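Local coordinates for protein Lpg2148(MvcA) (Legionella pneumophila subsp. pneumophila str. Philadelphia 1, PDB 6K11) that probably acts as a ubiquitin-directed deamidase that also deubiquitinates, regulating the activity of the host enzyme UBE2N, at residues E2-M7 against I238-G243; F6-K11 against E337-N342; R128-I133 against V149-Y154; N168-G173 against E223-W228. All coordinates share one frame; numbering follows the deposited sequence.

Interaction 1. Residues E2-M7 against I238-G243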
# COMPACT_ATOMS: atom_id res chain seq x y z
N GLU A 2 -13.23 -14.03 -28.97
CA GLU A 2 -12.96 -13.30 -27.73
C GLU A 2 -13.22 -11.79 -27.87
O GLU A 2 -12.83 -11.18 -28.86
CB GLU A 2 -11.52 -13.53 -27.27
CG GLU A 2 -11.25 -14.87 -26.58
CD GLU A 2 -11.95 -15.01 -25.23
OE1 GLU A 2 -11.79 -16.07 -24.58
OE2 GLU A 2 -12.65 -14.05 -24.81
N SER A 3 -13.87 -11.20 -26.86
CA SER A 3 -14.19 -9.79 -26.91
C SER A 3 -12.92 -8.94 -26.80
O SER A 3 -11.91 -9.39 -26.26
CB SER A 3 -15.16 -9.43 -25.80
OG SER A 3 -14.52 -9.40 -24.53
N PRO A 4 -12.94 -7.72 -27.35
CA PRO A 4 -11.77 -6.84 -27.18
C PRO A 4 -11.42 -6.61 -25.72
O PRO A 4 -10.23 -6.56 -25.37
CB PRO A 4 -12.20 -5.54 -27.88
CG PRO A 4 -13.22 -5.99 -28.90
CD PRO A 4 -13.95 -7.13 -28.25
N GLY A 5 -12.43 -6.46 -24.86
CA GLY A 5 -12.17 -6.27 -23.44
C GLY A 5 -11.40 -7.42 -22.82
O GLY A 5 -10.51 -7.21 -21.99
N PHE A 6 -11.72 -8.66 -23.22
CA PHE A 6 -10.97 -9.80 -22.70
C PHE A 6 -9.55 -9.84 -23.25
O PHE A 6 -8.63 -10.30 -22.56
CB PHE A 6 -11.67 -11.11 -23.01
CG PHE A 6 -10.92 -12.31 -22.50
CD1 PHE A 6 -11.07 -12.73 -21.19
CD2 PHE A 6 -10.02 -12.98 -23.32
CE1 PHE A 6 -10.36 -13.81 -20.72
CE2 PHE A 6 -9.30 -14.05 -22.85
CZ PHE A 6 -9.48 -14.48 -21.55
N MET A 7 -9.35 -9.38 -24.49
CA MET A 7 -8.01 -9.33 -25.06
C MET A 7 -7.09 -8.45 -24.22
O MET A 7 -5.89 -8.73 -24.11
CB MET A 7 -8.06 -8.82 -26.51
CG MET A 7 -8.63 -9.80 -27.53
SD MET A 7 -7.64 -11.30 -27.77
CE MET A 7 -8.42 -12.46 -26.68
N ILE A 238 -13.20 -6.37 -15.02
CA ILE A 238 -14.35 -7.15 -15.46
C ILE A 238 -14.60 -6.85 -16.93
O ILE A 238 -15.25 -5.85 -17.28
CB ILE A 238 -15.60 -6.86 -14.61
CG1 ILE A 238 -15.29 -7.06 -13.13
CG2 ILE A 238 -16.75 -7.78 -15.04
CD1 ILE A 238 -16.22 -6.29 -12.19
N PRO A 239 -14.07 -7.67 -17.84
CA PRO A 239 -14.23 -7.40 -19.27
C PRO A 239 -15.62 -7.78 -19.76
O PRO A 239 -16.32 -8.61 -19.17
CB PRO A 239 -13.16 -8.28 -19.92
CG PRO A 239 -12.98 -9.43 -18.95
CD PRO A 239 -13.21 -8.84 -17.58
N GLN A 240 -16.01 -7.15 -20.87
CA GLN A 240 -17.30 -7.44 -21.47
C GLN A 240 -17.40 -8.90 -21.88
O GLN A 240 -16.42 -9.53 -22.29
CB GLN A 240 -17.52 -6.55 -22.70
CG GLN A 240 -16.52 -6.82 -23.79
CD GLN A 240 -16.60 -5.83 -24.94
OE1 GLN A 240 -15.58 -5.28 -25.38
NE2 GLN A 240 -17.82 -5.61 -25.44
N THR A 241 -18.61 -9.45 -21.75
CA THR A 241 -18.89 -10.80 -22.19
C THR A 241 -19.26 -10.82 -23.67
O THR A 241 -19.65 -9.81 -24.26
CB THR A 241 -20.04 -11.41 -21.37
OG1 THR A 241 -21.18 -10.54 -21.45
CG2 THR A 241 -19.63 -11.57 -19.92
N LEU A 242 -19.10 -11.99 -24.28
CA LEU A 242 -19.64 -12.27 -25.61
C LEU A 242 -20.95 -13.03 -25.45
O LEU A 242 -21.02 -14.00 -24.68
CB LEU A 242 -18.65 -13.10 -26.44
CG LEU A 242 -17.47 -12.42 -27.12
CD1 LEU A 242 -16.63 -13.47 -27.84
CD2 LEU A 242 -17.94 -11.33 -28.08
N GLY A 243 -21.97 -12.60 -26.18
CA GLY A 243 -23.24 -13.32 -26.17
C GLY A 243 -23.80 -13.45 -24.78
O GLY A 243 -23.89 -12.47 -24.02
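Gly5 and Pro239 bring the two backbones to within 4.8 Å between their CA atoms, where the first turn of helix 4-19 lies against the extended chain that follows strand 228-238. Glycine suits this place because the backbone comes so close that Gln240 N and Pro239 CB leave little room for a side chain; Pro239 CB packs 3.5 Å from Gly5 C. Ser3 is the N-cap of the helix, and its hydroxyl works twice. Ser3 OG accepts from Phe6 N at 3.2 Å, the capping bond, and donates to Gln240 O at 2.9 Å, approaching from above that carbonyl's plane. With chi1 of 74°, OG sits between its own backbone N and carbonyl carbon, where it can serve both partners. Gln240 folds its CG to 3.3 Å from Ser3 OG and then runs out extended, which lets OE1 take a weak 3.4 Å bond from Gly5 N. Leu242 lays CD1 beside Glu2 N and CA, adding an apolar cover to the chain entering the helix. Tyr237 of strand 228-238 bonds Gly5 O through its hydroxyl, Asn119 OD1 accepts a hydrogen bond from Gln240 N, and Pro336 at the start of helix 336-351 touches both Pro4 and Gln240.

Interaction 2. Residues F6-K11 against E337-N342; sequences FMVHKK and ELALKN
Val8 and Leu340 meet where helices 6-11 and 337-342 come nearest, their CA atoms 5.8 Å apart. The contact across the pair is apolar. Val8 CG2 lies 3.7 Å from Leu340 CG and 3.8 Å from Ala339 CB, while Val8 CG1 also reaches the alanine methyl at 4.0 Å. Both valine branches rest on the Ala339 methyl, and this small residue, with only CB directed at the partner helix, lets the valine settle close to the backbone. Leu340 CG is anti to its carbonyl carbon (chi1 -70°), which sets it against Val8 CG2, and Leu340 CD2 extends over the opposing helix, 3.8 Å from both Met7 C and Val8 N, with Met7 CB alongside. This is packing of two nearly parallel helices: the short segments run in the same sense at 22° with axes 9.3 Å apart, joining the N-terminal helix 4-19 to helix 336-351, which follows strand 325-333. Val8 also touches Tyr237 of strand 228-238. A polar element lies at the far end: Lys11 runs past Leu340, its CD 4.3 Å from Leu340 CD2, and carries NZ on to a hydrogen bond with Gln344. A long lysine suits this margin, reaching a polar partner past the leucine.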
# COMPACT_ATOMS: atom_id res chain seq x y z
N PHE A 6 -11.72 -8.66 -23.22
CA PHE A 6 -10.97 -9.80 -22.70
C PHE A 6 -9.55 -9.84 -23.25
O PHE A 6 -8.63 -10.30 -22.56
CB PHE A 6 -11.67 -11.11 -23.01
CG PHE A 6 -10.92 -12.31 -22.50
CD1 PHE A 6 -11.07 -12.73 -21.19
CD2 PHE A 6 -10.02 -12.98 -23.32
CE1 PHE A 6 -10.36 -13.81 -20.72
CE2 PHE A 6 -9.30 -14.05 -22.85
CZ PHE A 6 -9.48 -14.48 -21.55
N MET A 7 -9.35 -9.38 -24.49
CA MET A 7 -8.01 -9.33 -25.06
C MET A 7 -7.09 -8.45 -24.22
O MET A 7 -5.89 -8.73 -24.11
CB MET A 7 -8.06 -8.82 -26.51
CG MET A 7 -8.63 -9.80 -27.53
SD MET A 7 -7.64 -11.30 -27.77
CE MET A 7 -8.42 -12.46 -26.68
N VAL A 8 -7.63 -7.38 -23.64
CA VAL A 8 -6.88 -6.54 -22.71
C VAL A 8 -6.34 -7.38 -21.55
O VAL A 8 -5.17 -7.27 -21.18
CB VAL A 8 -7.75 -5.38 -22.20
CG1 VAL A 8 -7.07 -4.64 -21.03
CG2 VAL A 8 -8.10 -4.42 -23.33
N HIS A 9 -7.20 -8.21 -20.95
CA HIS A 9 -6.74 -9.03 -19.83
C HIS A 9 -5.69 -10.04 -20.29
O HIS A 9 -4.66 -10.23 -19.62
CB HIS A 9 -7.92 -9.76 -19.17
CG HIS A 9 -7.50 -10.91 -18.31
ND1 HIS A 9 -6.97 -10.74 -17.04
CD2 HIS A 9 -7.49 -12.25 -18.54
CE1 HIS A 9 -6.67 -11.92 -16.53
NE2 HIS A 9 -6.98 -12.85 -17.42
N LYS A 10 -5.93 -10.71 -21.42
CA LYS A 10 -5.00 -11.74 -21.88
C LYS A 10 -3.63 -11.14 -22.15
O LYS A 10 -2.60 -11.74 -21.82
CB LYS A 10 -5.57 -12.41 -23.13
CG LYS A 10 -4.64 -13.38 -23.82
CD LYS A 10 -5.43 -14.11 -24.92
CE LYS A 10 -4.63 -15.24 -25.55
NZ LYS A 10 -5.33 -15.73 -26.78
N LYS A 11 -3.60 -9.96 -22.76
CA LYS A 11 -2.34 -9.34 -23.15
C LYS A 11 -1.61 -8.76 -21.95
O LYS A 11 -0.39 -8.90 -21.83
CB LYS A 11 -2.60 -8.27 -24.20
CG LYS A 11 -1.46 -7.30 -24.47
CD LYS A 11 -1.63 -6.67 -25.87
CE LYS A 11 -0.33 -6.01 -26.36
NZ LYS A 11 0.01 -6.28 -27.77
N GLU A 337 -9.98 -0.44 -26.77
CA GLU A 337 -9.11 -0.07 -27.89
C GLU A 337 -7.93 0.74 -27.41
O GLU A 337 -6.80 0.55 -27.88
CB GLU A 337 -9.88 0.71 -28.96
CG GLU A 337 -11.10 0.01 -29.53
CD GLU A 337 -10.88 -1.41 -30.04
OE1 GLU A 337 -11.92 -2.08 -30.32
OE2 GLU A 337 -9.72 -1.86 -30.22
N LEU A 338 -8.18 1.68 -26.50
CA LEU A 338 -7.11 2.49 -25.94
C LEU A 338 -6.16 1.65 -25.09
O LEU A 338 -4.93 1.80 -25.19
CB LEU A 338 -7.71 3.64 -25.12
CG LEU A 338 -6.75 4.54 -24.35
CD1 LEU A 338 -5.65 5.07 -25.27
CD2 LEU A 338 -7.53 5.68 -23.74
N ALA A 339 -6.70 0.77 -24.25
CA ALA A 339 -5.87 -0.09 -23.40
C ALA A 339 -4.96 -0.99 -24.25
O ALA A 339 -3.76 -1.12 -23.97
CB ALA A 339 -6.74 -0.93 -22.47
N LEU A 340 -5.52 -1.61 -25.30
CA LEU A 340 -4.72 -2.46 -26.19
C LEU A 340 -3.65 -1.66 -26.92
O LEU A 340 -2.58 -2.19 -27.22
CB LEU A 340 -5.63 -3.17 -27.20
CG LEU A 340 -6.54 -4.28 -26.66
CD1 LEU A 340 -7.66 -4.60 -27.67
CD2 LEU A 340 -5.73 -5.52 -26.31
N LYS A 341 -3.94 -0.40 -27.24
CA LYS A 341 -2.92 0.47 -27.85
C LYS A 341 -1.82 0.82 -26.86
O LYS A 341 -0.64 0.84 -27.23
CB LYS A 341 -3.56 1.75 -28.36
CG LYS A 341 -2.57 2.62 -29.09
CD LYS A 341 -3.19 3.33 -30.27
CE LYS A 341 -2.17 4.26 -30.91
NZ LYS A 341 -2.64 5.67 -30.86
N ASN A 342 -2.18 1.12 -25.61
CA ASN A 342 -1.16 1.33 -24.58
C ASN A 342 -0.29 0.10 -24.38
O ASN A 342 0.93 0.21 -24.23
CB ASN A 342 -1.85 1.72 -23.26
CG ASN A 342 -2.44 3.11 -23.31
OD1 ASN A 342 -2.05 3.92 -24.15
ND2 ASN A 342 -3.38 3.40 -22.42

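Interaction 3. Residues R128-I133 against V149-Y154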
# COMPACT_ATOMS: atom_id res chain seq x y z
N ARG A 128 -6.18 -0.25 7.63
CA ARG A 128 -6.26 -0.79 8.98
C ARG A 128 -6.34 0.35 9.98
O ARG A 128 -5.79 1.43 9.75
CB ARG A 128 -5.06 -1.68 9.29
CG ARG A 128 -3.74 -0.96 9.24
CD ARG A 128 -2.62 -1.95 9.39
NE ARG A 128 -1.41 -1.32 9.90
CZ ARG A 128 -0.47 -0.81 9.12
NH1 ARG A 128 -0.59 -0.85 7.79
NH2 ARG A 128 0.60 -0.26 9.68
N GLU A 129 -7.03 0.10 11.09
CA GLU A 129 -7.21 1.11 12.13
C GLU A 129 -6.08 0.97 13.14
O GLU A 129 -5.95 -0.07 13.80
CB GLU A 129 -8.57 0.97 12.79
CG GLU A 129 -8.99 2.20 13.58
CD GLU A 129 -10.26 1.96 14.38
OE1 GLU A 129 -10.47 0.80 14.80
OE2 GLU A 129 -11.04 2.92 14.58
N ASP A 130 -5.28 2.02 13.28
CA ASP A 130 -4.01 1.96 14.00
C ASP A 130 -3.86 3.18 14.91
O ASP A 130 -2.99 4.03 14.69
CB ASP A 130 -2.86 1.87 13.00
CG ASP A 130 -1.52 1.62 13.65
OD1 ASP A 130 -1.48 0.88 14.66
OD2 ASP A 130 -0.51 2.15 13.15
N PRO A 131 -4.69 3.29 15.95
CA PRO A 131 -4.58 4.46 16.87
C PRO A 131 -3.32 4.36 17.72
O PRO A 131 -2.73 3.27 17.83
CB PRO A 131 -5.85 4.34 17.74
CG PRO A 131 -6.17 2.86 17.73
CD PRO A 131 -5.76 2.36 16.36
N PRO A 132 -2.87 5.46 18.32
CA PRO A 132 -1.71 5.38 19.21
C PRO A 132 -2.02 4.52 20.42
O PRO A 132 -3.17 4.42 20.86
CB PRO A 132 -1.46 6.84 19.62
CG PRO A 132 -2.82 7.48 19.51
CD PRO A 132 -3.46 6.82 18.31
N ILE A 133 -0.99 3.88 20.96
CA ILE A 133 -1.16 2.99 22.10
C ILE A 133 -0.25 3.33 23.26
O ILE A 133 -0.33 2.68 24.31
CB ILE A 133 -0.98 1.50 21.71
CG1 ILE A 133 0.41 1.27 21.11
CG2 ILE A 133 -2.08 1.03 20.77
CD1 ILE A 133 0.91 -0.19 21.26
N VAL A 149 9.28 9.66 17.37
CA VAL A 149 8.56 8.53 16.79
C VAL A 149 7.10 8.91 16.60
O VAL A 149 6.47 9.54 17.46
CB VAL A 149 8.69 7.27 17.67
CG1 VAL A 149 7.89 6.11 17.06
CG2 VAL A 149 10.15 6.90 17.82
N LYS A 150 6.55 8.52 15.45
CA LYS A 150 5.20 8.90 15.07
C LYS A 150 4.16 7.97 15.70
O LYS A 150 4.45 6.85 16.13
CB LYS A 150 5.09 8.91 13.54
CG LYS A 150 6.06 9.88 12.86
CD LYS A 150 5.93 9.84 11.34
CE LYS A 150 7.30 9.75 10.67
NZ LYS A 150 7.41 10.69 9.53
N ASN A 151 2.91 8.47 15.75
CA ASN A 151 1.75 7.74 16.28
C ASN A 151 1.90 7.46 17.78
O ASN A 151 1.64 6.35 18.26
CB ASN A 151 1.46 6.45 15.51
CG ASN A 151 -0.00 6.02 15.62
OD1 ASN A 151 -0.89 6.85 15.87
ND2 ASN A 151 -0.27 4.73 15.44
N LYS A 152 2.29 8.49 18.52
CA LYS A 152 2.36 8.45 19.97
C LYS A 152 1.82 9.76 20.52
O LYS A 152 1.83 10.79 19.84
CB LYS A 152 3.80 8.23 20.47
CG LYS A 152 4.41 6.88 20.08
CD LYS A 152 5.84 6.76 20.61
CE LYS A 152 6.42 5.36 20.37
NZ LYS A 152 7.81 5.22 20.91
N ILE A 153 1.34 9.72 21.76
CA ILE A 153 1.02 10.94 22.50
C ILE A 153 2.23 11.34 23.32
O ILE A 153 2.87 10.48 23.94
CB ILE A 153 -0.22 10.73 23.39
CG1 ILE A 153 -1.46 10.54 22.52
CG2 ILE A 153 -0.38 11.91 24.36
CD1 ILE A 153 -2.69 10.12 23.30
N TYR A 154 2.56 12.63 23.31
CA TYR A 154 3.74 13.16 23.99
C TYR A 154 3.31 14.17 25.05
O TYR A 154 2.60 15.14 24.75
CB TYR A 154 4.70 13.81 23.00
CG TYR A 154 5.41 12.79 22.13
CD1 TYR A 154 6.61 12.22 22.55
CD2 TYR A 154 4.86 12.36 20.93
CE1 TYR A 154 7.26 11.25 21.77
CE2 TYR A 154 5.50 11.40 20.15
CZ TYR A 154 6.69 10.86 20.58
OH TYR A 154 7.32 9.90 19.80
O HOH W 1 -2.92 6.82 14.16
O HOH W 2 1.48 4.42 20.10
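Asn151 has a left-handed backbone (phi 65°), and from this G1 beta bulge it carries its carboxamide across to the Asp130-Pro132 loop. In the bulge Asn151 and Lys152 both face Ile163; asparagine tolerates such positive phi better than most residues. Its CG is anti to the backbone N (chi1 -155°), and the carboxamide beyond it reaches Asp130. Asn151 ND2 donates to Asp130 O at 2.9 Å with an N-H...O angle of 151°, coming from above the carbonyl plane. Water 1 joins the same two residues by a second route, giving one hydrogen to Asp130 O and the other to Asn151 OD1. Pro132 supplies the packing: its ring crosses the asparagine side chain at about a right angle, CD lying 3.5 Å from Asn151 OD1 and CB 3.4 Å from Asn151 O. A proline has no N-H to offer OD1, and the water gives that oxygen a donor instead. Water 2 bridges Ile133 N and Asn151 O, accepting from the first and donating to the second at 2.7 Å each. Asp130 OD1 accepts a hydrogen bond from Gln323. Segment 128-133 runs off strand 120-129 of the antiparallel sheet and 149-154 leads into strand 152-155 of the mixed sheet, so the contact ties the two. It does so with one direct hydrogen bond, from a side-chain amide, and two bridging waters, so its polar bonding depends largely on ordered solvent.

Interaction 4. Residues N168-G173 against E223-W228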
# COMPACT_ATOMS: atom_id res chain seq x y z
N ASN A 168 2.04 14.77 11.50
CA ASN A 168 1.31 15.98 11.86
C ASN A 168 1.25 16.14 13.37
O ASN A 168 0.96 15.19 14.10
CB ASN A 168 -0.11 15.93 11.31
CG ASN A 168 -0.17 15.88 9.79
OD1 ASN A 168 0.48 16.68 9.11
ND2 ASN A 168 -0.96 14.95 9.26
N LEU A 169 1.50 17.36 13.85
CA LEU A 169 1.60 17.63 15.28
C LEU A 169 0.31 18.29 15.76
O LEU A 169 -0.00 19.42 15.35
CB LEU A 169 2.82 18.51 15.55
CG LEU A 169 3.15 18.92 16.98
CD1 LEU A 169 3.70 17.74 17.75
CD2 LEU A 169 4.16 20.06 16.96
N PHE A 170 -0.43 17.60 16.62
CA PHE A 170 -1.71 18.10 17.12
C PHE A 170 -1.55 18.48 18.58
O PHE A 170 -1.22 17.63 19.41
CB PHE A 170 -2.81 17.05 16.98
CG PHE A 170 -3.17 16.71 15.55
CD1 PHE A 170 -2.49 15.71 14.88
CD2 PHE A 170 -4.21 17.38 14.90
CE1 PHE A 170 -2.82 15.39 13.57
CE2 PHE A 170 -4.54 17.07 13.58
CZ PHE A 170 -3.84 16.05 12.92
N ASN A 171 -1.78 19.76 18.88
CA ASN A 171 -1.87 20.21 20.26
C ASN A 171 -3.23 19.75 20.80
O ASN A 171 -4.27 20.07 20.22
CB ASN A 171 -1.71 21.73 20.37
CG ASN A 171 -1.58 22.22 21.81
OD1 ASN A 171 -2.30 21.75 22.70
ND2 ASN A 171 -0.67 23.16 22.04
N LEU A 172 -3.21 18.99 21.89
CA LEU A 172 -4.43 18.38 22.41
C LEU A 172 -5.23 19.32 23.32
O LEU A 172 -6.33 18.94 23.75
CB LEU A 172 -4.10 17.08 23.15
CG LEU A 172 -3.62 15.92 22.26
CD1 LEU A 172 -3.62 14.60 23.06
CD2 LEU A 172 -4.51 15.80 21.02
N GLY A 173 -4.75 20.53 23.60
CA GLY A 173 -5.60 21.52 24.24
C GLY A 173 -5.14 22.14 25.55
O GLY A 173 -5.22 23.36 25.72
N GLU A 223 -12.34 12.97 16.54
CA GLU A 223 -12.74 13.29 15.17
C GLU A 223 -11.80 14.28 14.50
O GLU A 223 -11.96 14.54 13.31
CB GLU A 223 -14.18 13.81 15.15
CG GLU A 223 -14.37 15.22 15.70
CD GLU A 223 -13.99 15.40 17.18
OE1 GLU A 223 -13.83 16.58 17.60
OE2 GLU A 223 -13.88 14.39 17.94
N ARG A 224 -10.81 14.82 15.22
CA ARG A 224 -9.77 15.62 14.57
C ARG A 224 -8.78 14.76 13.79
O ARG A 224 -8.06 15.28 12.93
CB ARG A 224 -8.95 16.41 15.59
CG ARG A 224 -9.70 17.49 16.35
CD ARG A 224 -8.76 18.11 17.39
NE ARG A 224 -7.71 18.96 16.80
CZ ARG A 224 -6.64 19.37 17.48
NH1 ARG A 224 -6.50 19.02 18.75
NH2 ARG A 224 -5.73 20.14 16.91
N PHE A 225 -8.70 13.47 14.09
CA PHE A 225 -7.60 12.64 13.61
C PHE A 225 -8.12 11.55 12.68
O PHE A 225 -9.30 11.21 12.68
CB PHE A 225 -6.86 11.99 14.76
CG PHE A 225 -6.69 12.88 15.95
CD1 PHE A 225 -6.01 14.08 15.84
CD2 PHE A 225 -7.20 12.51 17.19
CE1 PHE A 225 -5.83 14.90 16.93
CE2 PHE A 225 -7.04 13.33 18.28
CZ PHE A 225 -6.36 14.53 18.16
N ASP A 226 -7.19 10.99 11.92
CA ASP A 226 -7.44 9.85 11.04
C ASP A 226 -6.50 8.75 11.50
O ASP A 226 -5.28 8.86 11.32
CB ASP A 226 -7.23 10.23 9.57
CG ASP A 226 -7.55 9.08 8.59
OD1 ASP A 226 -8.02 8.00 9.01
OD2 ASP A 226 -7.33 9.28 7.38
N PHE A 227 -7.04 7.73 12.18
CA PHE A 227 -6.22 6.61 12.65
C PHE A 227 -6.05 5.52 11.60
O PHE A 227 -5.32 4.55 11.85
CB PHE A 227 -6.85 5.99 13.89
CG PHE A 227 -7.01 6.94 15.03
CD1 PHE A 227 -6.02 7.86 15.33
CD2 PHE A 227 -8.16 6.90 15.82
CE1 PHE A 227 -6.17 8.73 16.40
CE2 PHE A 227 -8.31 7.78 16.89
CZ PHE A 227 -7.32 8.69 17.18
N TRP A 228 -6.70 5.64 10.45
CA TRP A 228 -6.62 4.60 9.43
C TRP A 228 -5.38 4.79 8.57
O TRP A 228 -4.99 5.92 8.25
CB TRP A 228 -7.88 4.62 8.57
CG TRP A 228 -9.14 4.26 9.32
CD1 TRP A 228 -9.99 5.11 9.97
CD2 TRP A 228 -9.68 2.94 9.51
NE1 TRP A 228 -11.03 4.41 10.53
CE2 TRP A 228 -10.86 3.07 10.27
CE3 TRP A 228 -9.28 1.66 9.10
CZ2 TRP A 228 -11.65 1.98 10.63
CZ3 TRP A 228 -10.06 0.57 9.46
CH2 TRP A 228 -11.23 0.74 10.22
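The CA atoms of Phe170 and Phe225, the nearest pair, are 8.8 Å apart, too far for backbone pairing, so side chains span the space between edge strand 169-171 and the loop leaving helix 206-220. Both segments belong to the MvcA insertion domain, and the contact lays the loop before strand 228-238 against an outermost strand of the mixed sheet. The rings form a T-shaped pair: the edge of Phe225 points into the face of Phe170, planes at 80° and centroids 4.9 Å apart. Phe225 CD1 stands over the centre of the Phe170 ring, while Phe225 CE1 comes within 3.5 Å of Phe170 CG. Phenylalanines suit the site, one presenting C-H groups and the other a pi face. Leu172 completes the apolar part, its CD2 lying 3.6 Å from Phe225 CZ, and Phe218 and Phe162 extend the aromatic cluster around Phe225. Arg224 reaches around the outer margin, its chain bending at chi3. Its NH2 lies at the edge of the Phe170 ring, in its plane, rather than over its face. Gln221 gives NH1 a second partner. Asn171 turns its side chain back to its own segment, where OD1 accepts from Gly173 N in an Asx turn. The main-chain carbonyl of the same residue takes the arginine: Arg224 NH1 donates to Asn171 O at 2.9 Å, nearly straight at 174° and in the guanidinium plane.

Overall arrangement
From the N terminus, helix 4-19 takes part in two long closures: interaction 1 joins its start to the chain after strand 228-238, and interaction 2 joins its next turn to helix 336-351. The two share Phe6 and Met7, and their centres are 10 Å apart. Nested inside both loops, on the opposite side of the chain's centre, interactions 3 and 4 follow in series. Interaction 3 closes a short loop just after strand 120-129; interaction 4 closes a longer one just before strand 228-238. Their centres are also 10 Å apart, and the outgoing and returning chains touch, with a probable hydrogen bond from Asp130 N to Phe227 O. Strands 120-129 and 228-238 run between the two regions.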